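Side-chain contacts in 3-oxo-tetronate kinase (Haemophilus influenzae, PDB 1YZY), which catalyses the ATP-dependent phosphorylation of 3-oxo-tetronate to 3-oxo-tetronate 4-phosphate, a step in the metabolism of four-carbon acid sugars: residues 248-253 with 407-412; 273-278 with 332-337; 285-290 with 339-344; 292-297 with 304-309; 296-301 with 343-348. One frame throughout, in Å; residues are numbered along the deposited sequence.

In the fold
All five contacts lie in the nucleotide-binding C-terminal part of the chain, on or beside the neighbouring parallel strands 248-252, 305-307 and 272-274. Contact 1 packs helix 404-410 against strand 248-252; contact 4 sets helix 286-295 against strand 305-307, its centre about 12 Å from that of contact 1. Contacts 2, 3 and 5 follow helix 324-345 toward its C-terminal end, with successive centres about 10 and 11 Å apart. Contact 2 comes nearest the presumed ATP site: the side chain of Phe335 is about 4 Å from that of Thr357, a probable ATP-binding residue. Contacts 3 and 5 lie away from that site.

Contact 1: residues 248-253 with 407-412; sequences TVVLSG and YAQGMF
The Phe412 ring presents its edge to Thr248: OG1 of Thr248 lies in the plane of the ring, 3.8 Å from Phe412 CZ. The carbonyl O of Ala408 also lies in this plane at the rim, 3.6 Å from Phe412 CD1. In the alpha/beta architecture of the nucleotide-binding domain this joins the C-terminal helix 404-410, and the turn after it, to strand 248-252, which runs parallel between strands 349-353 and 305-307. The closest backbones are 8.7 Å apart, measured from Thr248 CA to Gln409 CA, so side chains alone bridge the gap. On the strand, Thr248 and Val250 point toward the helix, whereas Val249 between them turns to the other side, where it meets Leu342 of helix 324-345. The Gln409 side chain reaches toward the strand, its amide end near the CG2 methyls of Thr248 and Val250 in loose packing. Thr248 OG1 is directed beside its own backbone N (chi1 -61°) and forms a weak hydrogen bond with Asn349 OD1. Its approach to Phe412 CZ is a contact of an oxygen with a ring edge. Phe412 is poorly ordered, so the detail of this edge contact is less certain. Its CG sits between backbone N and carbonyl carbon (chi1 73°), while its backbone is tied to the helix end by Phe412 N to Gln409 O at 3.2 Å.

Contact 2: residues 273-278 with 332-337; sequences FQLDVE and ENTFAK
Leu275, the residue just after strand 272-274, aims its side chain at Thr334 and Phe335 of helix 324-345. CB leaves toward the helix, and Leu275 CG, trans to the backbone N (chi1 -164°), continues outward to lie 4.5 Å from Thr334 CG2. The branch that makes the closest approach is CD1. It stands over one face of the Phe335 ring, with Leu275 CD1 3.9 Å from the ring centroid and 19° off the normal, a CH-pi contact displaced toward the rim. The displacement shows across the length of the ring: Leu275 CD1 is 3.7 Å from Phe335 CZ but 4.5 Å from Phe335 CG. Leu275 CD1 also meets Thr334 CG2 at 4.0 Å, so the methyl sits in the corner formed by a ring face and a second methyl. Thr334 turns its hydroxyl elsewhere, with OG1 hydrogen-bonded to Ala330 O one helical turn back. Phe335 also touches Thr357, a probable ATP-binding residue, so this packing lies close to the presumed nucleotide site. With only carbon atoms facing one another and the single nearby hydroxyl satisfied inside its own helix, the contact rests on dispersion and the exclusion of water.

Contact 3: residues 285-290 with 339-344; sequences NYIEQL and AAKLKQ
Two helical segments face each other with Glu288 CA and Lys341 CA 9.0 Å apart, a spacing that side chains must fill. Lys341 does most of the bridging. Its CB points at the other helix, and the chain then bends twice, at chi3 (98°) and chi4 (-64°), which folds the ammonium end over the partner surface. On the way Lys341 CD rests against the CG2 methyl of Ile287 at 3.8 Å, an aliphatic crossing made at a slant. Further out, Lys341 CE passes 3.6 Å from Glu288 OE1. The carboxylate comes from a CB directed away from Lys341, and the bend at chi2 (67°) brings it back, so the two side chains meet nearly at right angles. Their salt bridge is long, 3.7 Å from Glu288 OE1 to Lys341 NZ. A water supplements it: it accepts from Lys341 NZ at 3.1 Å and donates to Glu288 OE2 at 3.2 Å, so each carboxylate oxygen has its own route to the ammonium group. Glu288 OE2 also receives Gln292 NE2 one turn along, and Lys341 makes a cation-pi interaction with Tyr291. These partly exposed side chains join the two helices on their outer side; on the inner side Leu290 packs on Thr334 and Leu338, and Leu342 on Val294 and Val249, linking helices 286-295 and 324-345 to strand 248-252.

Contact 4: residues 292-297 with 304-309; sequences QWVIAN and PMVYAT
Helix-on-strand packing in the alpha/beta nucleotide-binding domain defines this contact: the end of helix 286-295 and the turn after it meet strand 305-307 and the proline just before it. Pro304 is gripped from several directions. Its CB lies 3.7 Å from Trp293 CZ3, approaching the indole obliquely, and its CG is 4.0 Å from Val294 CG1. Backbone oxygens approach the rest of the pyrrolidine ring, with Pro304 CD 3.4 Å from Asn297 O and Pro304 CG 3.8 Å from Val294 O. Further along the strand, the CG2 methyls of Val294 and Val306 meet at 3.7 Å, with the two side chains crossing nearly at right angles. Trp293 reaches this corner because its CG lies trans to the backbone N (chi1 179°), which carries the six-membered ring past Pro304 until CH2 stands 3.9 Å from Met305 O. Asn297 secures the turn leaving the helix. Its ND2 donates to Trp293 O at 3.0 Å, a bent bond with an N-H...O angle of 138°, the donor tilted 35° from the carbonyl plane. The same nitrogen lies 3.3 Å above one face of the Trp293 indole, near its rim, so one amide nitrogen contacts both the backbone carbonyl and the ring face of Trp293. Phe273 of the adjacent strand makes an edge-to-face contact with the indole, while Met305 turns to the other side and touches Tyr266. Helices packed on both sides of parallel strands in this way are typical of a layered alpha/beta fold.

Contact 5: residues 296-301 with 343-348; sequences ANLDSE and KQYGVT
Residues 296-301 form a loop without regular structure after helix 286-295, and 343-348 contain the last turn of helix 324-345; the two backbones come closest at Leu298 CA and Val347 CA, 8.9 Å apart. The helix is left at Gly346, whose phi is positive (137°), a value at which a CB would collide with the preceding carbonyl oxygen. Together with the probable hydrogen bond from Val347 N to Leu342 O, this is consistent with a Schellman-like C-terminal cap, and it turns the chain toward strand 349-353 of the nucleotide-binding domain. Leu298 bridges the gap with one methyl. Leu298 CD1 touches the Tyr345 ring at its edge, near the ring plane, 3.8 Å from Tyr345 CE2, and in addition Leu298 CD1 lies 3.9 Å from Val347 CG2. Tyr345 and Val347 flank the glycine, so one methyl touches the residues on both sides of Gly346. With Tyr345 CG trans to its backbone N (chi1 172°), the ring extends toward the loop and also packs on Ile295, its CD2 against the CG2 methyl. The other branch of Leu298 turns to the start of strand 248-252 and to the proline before strand 305-307: Leu298 CD2 packs against Thr248 O and lies 4.0 Å from Pro304 CD.

Contact 1: residues 248-253 with 407-412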
# COMPACT_ATOMS: atom_id res chain seq x y z
N THR A 248 -4.30 -6.74 23.81
CA THR A 248 -4.12 -5.68 22.81
C THR A 248 -3.58 -4.40 23.44
O THR A 248 -3.81 -4.14 24.63
CB THR A 248 -5.49 -5.35 22.11
OG1 THR A 248 -5.97 -6.51 21.42
CG2 THR A 248 -5.35 -4.20 21.12
N VAL A 249 -2.87 -3.61 22.65
CA VAL A 249 -2.31 -2.34 23.11
C VAL A 249 -2.35 -1.28 22.00
O VAL A 249 -2.20 -1.59 20.81
CB VAL A 249 -0.84 -2.52 23.63
CG1 VAL A 249 0.10 -2.90 22.50
CG2 VAL A 249 -0.37 -1.26 24.33
N VAL A 250 -2.63 -0.05 22.40
CA VAL A 250 -2.69 1.09 21.49
C VAL A 250 -1.49 1.98 21.79
O VAL A 250 -1.29 2.39 22.93
CB VAL A 250 -4.00 1.92 21.69
CG1 VAL A 250 -3.97 3.18 20.84
CG2 VAL A 250 -5.22 1.09 21.34
N LEU A 251 -0.68 2.24 20.77
CA LEU A 251 0.50 3.09 20.90
C LEU A 251 0.35 4.25 19.91
O LEU A 251 0.58 4.09 18.72
CB LEU A 251 1.77 2.28 20.64
CG LEU A 251 1.98 1.03 21.53
CD1 LEU A 251 3.10 0.18 21.03
CD2 LEU A 251 2.22 1.42 22.98
N SER A 252 -0.03 5.42 20.44
CA SER A 252 -0.28 6.63 19.64
C SER A 252 0.79 7.71 19.75
O SER A 252 1.04 8.24 20.82
CB SER A 252 -1.62 7.23 20.09
OG SER A 252 -2.20 8.03 19.08
N GLY A 253 1.40 8.06 18.62
CA GLY A 253 2.43 9.08 18.64
C GLY A 253 2.19 10.30 17.77
O GLY A 253 2.88 11.32 17.92
N TYR A 407 -13.26 1.40 17.68
CA TYR A 407 -13.84 0.72 16.52
C TYR A 407 -12.96 -0.42 16.02
O TYR A 407 -13.45 -1.52 15.74
CB TYR A 407 -14.11 1.70 15.37
CG TYR A 407 -14.80 1.03 14.20
CD1 TYR A 407 -16.06 0.44 14.37
CD2 TYR A 407 -14.18 0.93 12.96
CE1 TYR A 407 -16.67 -0.24 13.33
CE2 TYR A 407 -14.79 0.25 11.91
CZ TYR A 407 -16.04 -0.34 12.10
OH TYR A 407 -16.65 -1.04 11.08
N ALA A 408 -11.67 -0.13 15.85
CA ALA A 408 -10.70 -1.13 15.41
C ALA A 408 -10.82 -2.40 16.25
O ALA A 408 -10.65 -3.51 15.74
CB ALA A 408 -9.30 -0.56 15.52
N GLN A 409 -11.11 -2.23 17.54
CA GLN A 409 -11.26 -3.34 18.47
C GLN A 409 -12.66 -3.94 18.45
O GLN A 409 -12.84 -5.15 18.57
CB GLN A 409 -10.93 -2.88 19.88
CG GLN A 409 -9.59 -2.22 20.00
CD GLN A 409 -9.26 -1.82 21.41
OE1 GLN A 409 -9.03 -0.65 21.69
NE2 GLN A 409 -9.23 -2.80 22.31
N GLY A 410 -13.66 -3.07 18.32
CA GLY A 410 -15.04 -3.52 18.29
C GLY A 410 -15.35 -4.62 17.30
O GLY A 410 -16.15 -5.51 17.60
N MET A 411 -14.74 -4.59 16.12
CA MET A 411 -15.02 -5.61 15.11
C MET A 411 -14.59 -7.04 15.41
O MET A 411 -15.18 -7.98 14.87
CB MET A 411 -14.54 -5.17 13.72
CG MET A 411 -13.05 -4.93 13.57
SD MET A 411 -12.69 -4.31 11.91
CE MET A 411 -13.16 -2.59 12.12
N PHE A 412 -13.56 -7.23 16.23
CA PHE A 412 -13.14 -8.59 16.56
C PHE A 412 -13.54 -9.05 17.96
O PHE A 412 -13.00 -10.03 18.49
CB PHE A 412 -11.64 -8.82 16.28
CG PHE A 412 -10.71 -8.15 17.26
CD1 PHE A 412 -10.38 -6.81 17.12
CD2 PHE A 412 -10.11 -8.89 18.28
CE1 PHE A 412 -9.48 -6.20 17.99
CE2 PHE A 412 -9.21 -8.29 19.15
CZ PHE A 412 -8.89 -6.95 19.00

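Contact 2: residues 273-278 with 332-337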
# COMPACT_ATOMS: atom_id res chain seq x y z
N PHE A 273 -2.25 6.43 29.36
CA PHE A 273 -1.05 6.93 29.99
C PHE A 273 -0.35 7.82 28.99
O PHE A 273 0.16 7.34 27.98
CB PHE A 273 -0.15 5.75 30.37
CG PHE A 273 1.04 6.12 31.22
CD1 PHE A 273 1.99 7.02 30.75
CD2 PHE A 273 1.21 5.56 32.47
CE1 PHE A 273 3.10 7.36 31.52
CE2 PHE A 273 2.32 5.89 33.25
CZ PHE A 273 3.27 6.79 32.77
N GLN A 274 -0.34 9.12 29.24
CA GLN A 274 0.32 10.05 28.34
C GLN A 274 1.84 9.97 28.44
O GLN A 274 2.41 10.15 29.52
CB GLN A 274 -0.13 11.49 28.61
CG GLN A 274 0.58 12.48 27.71
CD GLN A 274 0.15 13.90 27.97
OE1 GLN A 274 -0.63 14.18 28.88
NE2 GLN A 274 0.69 14.83 27.18
N LEU A 275 2.49 9.68 27.32
CA LEU A 275 3.94 9.58 27.26
C LEU A 275 4.52 10.99 27.38
O LEU A 275 4.27 11.84 26.52
CB LEU A 275 4.36 8.91 25.95
CG LEU A 275 5.77 8.33 25.76
CD1 LEU A 275 5.76 7.42 24.55
CD2 LEU A 275 6.82 9.43 25.59
N ASP A 276 5.25 11.24 28.46
CA ASP A 276 5.88 12.54 28.71
C ASP A 276 7.28 12.54 28.09
O ASP A 276 8.10 11.68 28.41
CB ASP A 276 5.95 12.79 30.22
CG ASP A 276 6.62 14.11 30.57
OD1 ASP A 276 6.18 15.17 30.06
OD2 ASP A 276 7.60 14.09 31.35
N VAL A 277 7.56 13.52 27.23
CA VAL A 277 8.85 13.61 26.55
C VAL A 277 10.06 13.87 27.45
O VAL A 277 11.16 13.41 27.16
CB VAL A 277 8.81 14.66 25.41
CG1 VAL A 277 10.16 14.73 24.69
CG2 VAL A 277 7.72 14.30 24.41
N GLU A 278 9.86 14.62 28.53
CA GLU A 278 10.94 14.93 29.47
C GLU A 278 11.43 13.64 30.14
O GLU A 278 12.63 13.46 30.37
CB GLU A 278 10.44 15.91 30.54
CG GLU A 278 11.48 16.91 31.07
CD GLU A 278 12.47 16.33 32.07
OE1 GLU A 278 12.21 15.24 32.65
OE2 GLU A 278 13.51 16.98 32.30
N GLU A 332 10.18 7.62 19.85
CA GLU A 332 10.35 6.45 18.99
C GLU A 332 11.06 5.29 19.68
O GLU A 332 10.68 4.13 19.50
CB GLU A 332 11.11 6.82 17.72
CG GLU A 332 10.30 7.64 16.73
CD GLU A 332 11.14 8.14 15.56
OE1 GLU A 332 12.17 7.51 15.22
OE2 GLU A 332 10.77 9.18 14.96
N ASN A 333 12.13 5.59 20.40
CA ASN A 333 12.88 4.56 21.11
C ASN A 333 12.03 3.94 22.22
O ASN A 333 12.14 2.75 22.50
CB ASN A 333 14.16 5.15 21.73
CG ASN A 333 15.27 5.35 20.72
OD1 ASN A 333 15.50 4.52 19.84
ND2 ASN A 333 15.99 6.46 20.85
N THR A 334 11.20 4.76 22.86
CA THR A 334 10.33 4.29 23.93
C THR A 334 9.26 3.32 23.44
O THR A 334 9.08 2.25 24.02
CB THR A 334 9.68 5.47 24.71
OG1 THR A 334 10.69 6.25 25.37
CG2 THR A 334 8.72 4.94 25.77
N PHE A 335 8.53 3.71 22.39
CA PHE A 335 7.50 2.84 21.83
C PHE A 335 8.12 1.54 21.34
O PHE A 335 7.57 0.46 21.54
CB PHE A 335 6.79 3.53 20.66
CG PHE A 335 5.71 4.49 21.07
CD1 PHE A 335 4.66 4.08 21.88
CD2 PHE A 335 5.72 5.81 20.60
CE1 PHE A 335 3.63 4.96 22.22
CE2 PHE A 335 4.70 6.69 20.94
CZ PHE A 335 3.65 6.27 21.75
N ALA A 336 9.26 1.66 20.68
CA ALA A 336 9.96 0.50 20.15
C ALA A 336 10.37 -0.47 21.23
O ALA A 336 10.18 -1.68 21.10
CB ALA A 336 11.18 0.95 19.37
N LYS A 337 10.98 0.04 22.30
CA LYS A 337 11.42 -0.84 23.38
C LYS A 337 10.26 -1.40 24.20
O LYS A 337 10.36 -2.51 24.75
CB LYS A 337 12.47 -0.15 24.25
CG LYS A 337 13.84 -0.12 23.60
CD LYS A 337 14.88 0.60 24.45
CE LYS A 337 16.22 0.68 23.72
NZ LYS A 337 17.20 1.57 24.40

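Contact 3: residues 285-290 with 339-344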
# COMPACT_ATOMS: atom_id res chain seq x y z
N ASN A 285 14.17 4.37 33.91
CA ASN A 285 13.20 3.33 34.25
C ASN A 285 11.84 3.57 33.64
O ASN A 285 10.89 2.86 33.95
CB ASN A 285 13.04 3.23 35.77
CG ASN A 285 14.31 2.79 36.45
OD1 ASN A 285 14.79 1.67 36.26
ND2 ASN A 285 14.87 3.67 37.28
N TYR A 286 11.74 4.56 32.75
CA TYR A 286 10.47 4.90 32.12
C TYR A 286 9.85 3.77 31.31
O TYR A 286 8.64 3.60 31.31
CB TYR A 286 10.62 6.13 31.23
CG TYR A 286 9.35 6.93 31.14
CD1 TYR A 286 8.63 7.23 32.29
CD2 TYR A 286 8.86 7.39 29.91
CE1 TYR A 286 7.45 7.97 32.24
CE2 TYR A 286 7.67 8.13 29.85
CZ TYR A 286 6.98 8.42 31.02
OH TYR A 286 5.81 9.16 30.99
N ILE A 287 10.68 3.05 30.58
CA ILE A 287 10.19 1.95 29.77
C ILE A 287 9.66 0.83 30.67
O ILE A 287 8.67 0.18 30.35
CB ILE A 287 11.29 1.44 28.81
CG1 ILE A 287 11.61 2.55 27.79
CG2 ILE A 287 10.86 0.15 28.12
CD1 ILE A 287 12.82 2.29 26.93
N GLU A 288 10.32 0.62 31.81
CA GLU A 288 9.88 -0.42 32.74
C GLU A 288 8.58 -0.03 33.41
O GLU A 288 7.74 -0.88 33.69
CB GLU A 288 10.95 -0.70 33.79
CG GLU A 288 10.65 -1.92 34.69
CD GLU A 288 10.67 -3.25 33.94
OE1 GLU A 288 11.38 -3.37 32.91
OE2 GLU A 288 9.98 -4.20 34.39
N GLN A 289 8.42 1.26 33.70
CA GLN A 289 7.21 1.75 34.34
C GLN A 289 6.02 1.57 33.40
O GLN A 289 4.97 1.08 33.80
CB GLN A 289 7.36 3.22 34.73
CG GLN A 289 6.22 3.73 35.60
CD GLN A 289 6.09 5.24 35.57
OE1 GLN A 289 7.06 5.96 35.34
NE2 GLN A 289 4.88 5.74 35.83
N LEU A 290 6.19 2.02 32.16
CA LEU A 290 5.15 1.92 31.13
C LEU A 290 4.76 0.47 30.87
O LEU A 290 3.59 0.17 30.62
CB LEU A 290 5.62 2.54 29.82
CG LEU A 290 5.93 4.03 29.74
CD1 LEU A 290 6.58 4.32 28.41
CD2 LEU A 290 4.66 4.84 29.90
N ALA A 339 7.15 -1.94 22.90
CA ALA A 339 6.50 -2.90 22.01
C ALA A 339 7.22 -4.23 22.00
O ALA A 339 6.59 -5.28 21.85
CB ALA A 339 6.42 -2.34 20.61
N ALA A 340 8.54 -4.19 22.10
CA ALA A 340 9.34 -5.40 22.12
C ALA A 340 9.13 -6.18 23.42
O ALA A 340 9.09 -7.41 23.42
CB ALA A 340 10.81 -5.07 21.93
N LYS A 341 9.02 -5.45 24.53
CA LYS A 341 8.81 -6.06 25.84
C LYS A 341 7.41 -6.65 25.93
O LYS A 341 7.23 -7.74 26.48
CB LYS A 341 9.03 -5.04 26.96
CG LYS A 341 10.46 -4.52 27.06
CD LYS A 341 10.68 -3.64 28.28
CE LYS A 341 11.32 -4.39 29.45
NZ LYS A 341 10.47 -5.49 30.00
N LEU A 342 6.42 -5.93 25.40
CA LEU A 342 5.04 -6.38 25.42
C LEU A 342 4.85 -7.64 24.59
O LEU A 342 4.07 -8.52 24.96
CB LEU A 342 4.09 -5.28 24.94
CG LEU A 342 4.02 -4.00 25.77
CD1 LEU A 342 3.21 -2.96 25.04
CD2 LEU A 342 3.44 -4.29 27.14
N LYS A 343 5.55 -7.73 23.46
CA LYS A 343 5.43 -8.91 22.61
C LYS A 343 6.02 -10.13 23.31
O LYS A 343 5.47 -11.23 23.20
CB LYS A 343 6.12 -8.71 21.26
CG LYS A 343 5.70 -9.75 20.21
CD LYS A 343 6.59 -9.75 18.98
CE LYS A 343 7.90 -10.48 19.23
NZ LYS A 343 8.83 -10.40 18.07
N GLN A 344 7.15 -9.94 23.98
CA GLN A 344 7.80 -11.02 24.72
C GLN A 344 6.88 -11.48 25.86
O GLN A 344 6.81 -12.67 26.18
CB GLN A 344 9.16 -10.57 25.26
CG GLN A 344 9.84 -11.57 26.22
CD GLN A 344 10.08 -12.95 25.60
OE1 GLN A 344 9.96 -13.97 26.28
NE2 GLN A 344 10.46 -12.98 24.33
O HOH W 1 10.70 -6.85 32.77

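Contact 4: residues 292-297 with 304-309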
# COMPACT_ATOMS: atom_id res chain seq x y z
N GLN A 292 4.98 -2.17 32.94
CA GLN A 292 4.23 -2.67 34.07
C GLN A 292 2.81 -2.14 34.04
O GLN A 292 1.87 -2.89 34.26
CB GLN A 292 4.93 -2.31 35.40
CG GLN A 292 6.32 -2.93 35.58
CD GLN A 292 6.32 -4.47 35.59
OE1 GLN A 292 5.34 -5.10 36.01
NE2 GLN A 292 7.43 -5.06 35.17
N TRP A 293 2.67 -0.84 33.77
CA TRP A 293 1.36 -0.20 33.69
C TRP A 293 0.48 -0.85 32.61
O TRP A 293 -0.68 -1.17 32.85
CB TRP A 293 1.52 1.30 33.44
CG TRP A 293 0.22 2.07 33.32
CD1 TRP A 293 -0.44 2.73 34.32
CD2 TRP A 293 -0.59 2.23 32.15
NE1 TRP A 293 -1.60 3.29 33.85
CE2 TRP A 293 -1.71 3.00 32.51
CE3 TRP A 293 -0.46 1.80 30.81
CZ2 TRP A 293 -2.71 3.35 31.60
CZ3 TRP A 293 -1.46 2.15 29.90
CH2 TRP A 293 -2.57 2.92 30.31
N VAL A 294 1.03 -1.05 31.41
CA VAL A 294 0.27 -1.67 30.32
C VAL A 294 -0.28 -3.05 30.69
O VAL A 294 -1.47 -3.30 30.57
CB VAL A 294 1.13 -1.83 29.03
CG1 VAL A 294 0.40 -2.68 28.00
CG2 VAL A 294 1.46 -0.47 28.45
N ILE A 295 0.61 -3.96 31.10
CA ILE A 295 0.22 -5.31 31.45
C ILE A 295 -0.75 -5.40 32.64
O ILE A 295 -1.51 -6.36 32.76
CB ILE A 295 1.45 -6.22 31.70
CG1 ILE A 295 2.24 -5.75 32.92
CG2 ILE A 295 2.36 -6.19 30.48
CD1 ILE A 295 3.35 -6.70 33.34
N ALA A 296 -0.72 -4.40 33.51
CA ALA A 296 -1.60 -4.36 34.68
C ALA A 296 -2.96 -3.79 34.32
O ALA A 296 -3.87 -3.75 35.15
CB ALA A 296 -0.97 -3.55 35.79
N ASN A 297 -3.09 -3.35 33.08
CA ASN A 297 -4.34 -2.79 32.59
C ASN A 297 -4.77 -3.49 31.30
O ASN A 297 -5.49 -2.92 30.49
CB ASN A 297 -4.20 -1.28 32.34
CG ASN A 297 -4.22 -0.48 33.62
OD1 ASN A 297 -5.22 -0.47 34.34
ND2 ASN A 297 -3.13 0.23 33.90
N PRO A 304 -5.38 -0.82 26.76
CA PRO A 304 -4.77 0.37 27.35
C PRO A 304 -3.98 1.16 26.30
O PRO A 304 -3.37 0.59 25.40
CB PRO A 304 -3.88 -0.22 28.44
CG PRO A 304 -3.44 -1.49 27.85
CD PRO A 304 -4.72 -2.04 27.25
N MET A 305 -3.97 2.48 26.44
CA MET A 305 -3.27 3.31 25.48
C MET A 305 -2.21 4.24 26.10
O MET A 305 -2.44 5.04 27.01
CB MET A 305 -4.28 4.22 24.75
CG MET A 305 -3.65 5.42 24.04
SD MET A 305 -4.82 6.39 23.09
CE MET A 305 -5.72 7.29 24.36
N VAL A 306 -1.02 4.09 25.53
CA VAL A 306 0.19 4.86 25.80
C VAL A 306 0.31 5.81 24.61
O VAL A 306 0.48 5.37 23.48
CB VAL A 306 1.48 4.03 25.90
CG1 VAL A 306 2.60 4.92 26.38
CG2 VAL A 306 1.30 2.87 26.85
N TYR A 307 0.26 7.11 24.87
CA TYR A 307 0.31 8.08 23.78
C TYR A 307 1.20 9.30 23.94
O TYR A 307 1.36 9.83 25.04
CB TYR A 307 -1.11 8.56 23.46
CG TYR A 307 -1.78 9.33 24.58
CD1 TYR A 307 -1.88 10.72 24.53
CD2 TYR A 307 -2.30 8.67 25.71
CE1 TYR A 307 -2.48 11.43 25.57
CE2 TYR A 307 -2.89 9.36 26.74
CZ TYR A 307 -2.97 10.74 26.67
OH TYR A 307 -3.54 11.44 27.71
N ALA A 308 1.76 9.74 22.82
CA ALA A 308 2.60 10.93 22.78
C ALA A 308 1.77 12.06 22.17
O ALA A 308 2.09 13.23 22.30
CB ALA A 308 3.85 10.66 21.93
N THR A 309 0.66 11.67 21.54
CA THR A 309 -0.26 12.59 20.88
C THR A 309 -0.69 13.82 21.68
O THR A 309 -1.40 13.71 22.69
CB THR A 309 -1.52 11.84 20.47
OG1 THR A 309 -1.15 10.75 19.61
CG2 THR A 309 -2.50 12.76 19.75

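Contact 5: residues 296-301 with 343-348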
# COMPACT_ATOMS: atom_id res chain seq x y z
N ALA A 296 -0.72 -4.40 33.51
CA ALA A 296 -1.60 -4.36 34.68
C ALA A 296 -2.96 -3.79 34.32
O ALA A 296 -3.87 -3.75 35.15
CB ALA A 296 -0.97 -3.55 35.79
N ASN A 297 -3.09 -3.35 33.08
CA ASN A 297 -4.34 -2.79 32.59
C ASN A 297 -4.77 -3.49 31.30
O ASN A 297 -5.49 -2.92 30.49
CB ASN A 297 -4.20 -1.28 32.34
CG ASN A 297 -4.22 -0.48 33.62
OD1 ASN A 297 -5.22 -0.47 34.34
ND2 ASN A 297 -3.13 0.23 33.90
N LEU A 298 -4.31 -4.72 31.13
CA LEU A 298 -4.64 -5.51 29.94
C LEU A 298 -5.97 -6.24 30.07
O LEU A 298 -6.36 -6.99 29.17
CB LEU A 298 -3.54 -6.54 29.65
CG LEU A 298 -2.29 -6.08 28.92
CD1 LEU A 298 -1.39 -7.27 28.69
CD2 LEU A 298 -2.66 -5.43 27.59
N ASP A 299 -6.66 -6.05 31.19
CA ASP A 299 -7.93 -6.72 31.40
C ASP A 299 -9.17 -5.85 31.31
O ASP A 299 -10.27 -6.32 31.58
CB ASP A 299 -7.90 -7.50 32.72
CG ASP A 299 -6.93 -8.67 32.68
OD1 ASP A 299 -7.36 -9.79 32.33
OD2 ASP A 299 -5.73 -8.46 32.98
N SER A 300 -9.00 -4.57 30.99
CA SER A 300 -10.15 -3.68 30.85
C SER A 300 -10.90 -4.07 29.56
O SER A 300 -10.41 -4.87 28.77
CB SER A 300 -9.71 -2.21 30.78
OG SER A 300 -9.84 -1.57 32.03
N GLU A 301 -12.10 -3.52 29.38
CA GLU A 301 -12.86 -3.84 28.18
C GLU A 301 -12.12 -3.40 26.92
O GLU A 301 -12.11 -4.10 25.92
CB GLU A 301 -14.27 -3.23 28.25
CG GLU A 301 -14.33 -1.77 28.64
CD GLU A 301 -15.76 -1.29 28.80
OE1 GLU A 301 -16.44 -1.09 27.77
OE2 GLU A 301 -16.21 -1.13 29.96
N LYS A 343 5.55 -7.73 23.46
CA LYS A 343 5.43 -8.91 22.61
C LYS A 343 6.02 -10.13 23.31
O LYS A 343 5.47 -11.23 23.20
CB LYS A 343 6.12 -8.71 21.26
CG LYS A 343 5.70 -9.75 20.21
CD LYS A 343 6.59 -9.75 18.98
CE LYS A 343 7.90 -10.48 19.23
NZ LYS A 343 8.83 -10.40 18.07
N GLN A 344 7.15 -9.94 23.98
CA GLN A 344 7.80 -11.02 24.72
C GLN A 344 6.88 -11.48 25.86
O GLN A 344 6.81 -12.67 26.18
CB GLN A 344 9.16 -10.57 25.26
CG GLN A 344 9.84 -11.57 26.22
CD GLN A 344 10.08 -12.95 25.60
OE1 GLN A 344 9.96 -13.97 26.28
NE2 GLN A 344 10.46 -12.98 24.33
N TYR A 345 6.17 -10.53 26.46
CA TYR A 345 5.25 -10.83 27.54
C TYR A 345 4.04 -11.63 27.05
O TYR A 345 3.53 -12.51 27.75
CB TYR A 345 4.79 -9.54 28.23
CG TYR A 345 3.69 -9.73 29.24
CD1 TYR A 345 3.96 -10.28 30.49
CD2 TYR A 345 2.38 -9.39 28.93
CE1 TYR A 345 2.93 -10.50 31.41
CE2 TYR A 345 1.35 -9.61 29.84
CZ TYR A 345 1.63 -10.16 31.08
OH TYR A 345 0.59 -10.38 31.97
N GLY A 346 3.55 -11.32 25.85
CA GLY A 346 2.41 -12.04 25.31
C GLY A 346 1.32 -11.23 24.63
O GLY A 346 0.23 -11.75 24.38
N VAL A 347 1.56 -9.94 24.41
CA VAL A 347 0.58 -9.10 23.72
C VAL A 347 0.64 -9.48 22.25
O VAL A 347 1.72 -9.56 21.67
CB VAL A 347 0.88 -7.59 23.92
CG1 VAL A 347 0.03 -6.75 22.96
CG2 VAL A 347 0.59 -7.18 25.35
N THR A 348 -0.52 -9.77 21.66
CA THR A 348 -0.58 -10.19 20.26
C THR A 348 -1.19 -9.21 19.26
O THR A 348 -1.04 -9.39 18.06
CB THR A 348 -1.27 -11.57 20.11
OG1 THR A 348 -2.51 -11.60 20.83
CG2 THR A 348 -0.36 -12.67 20.62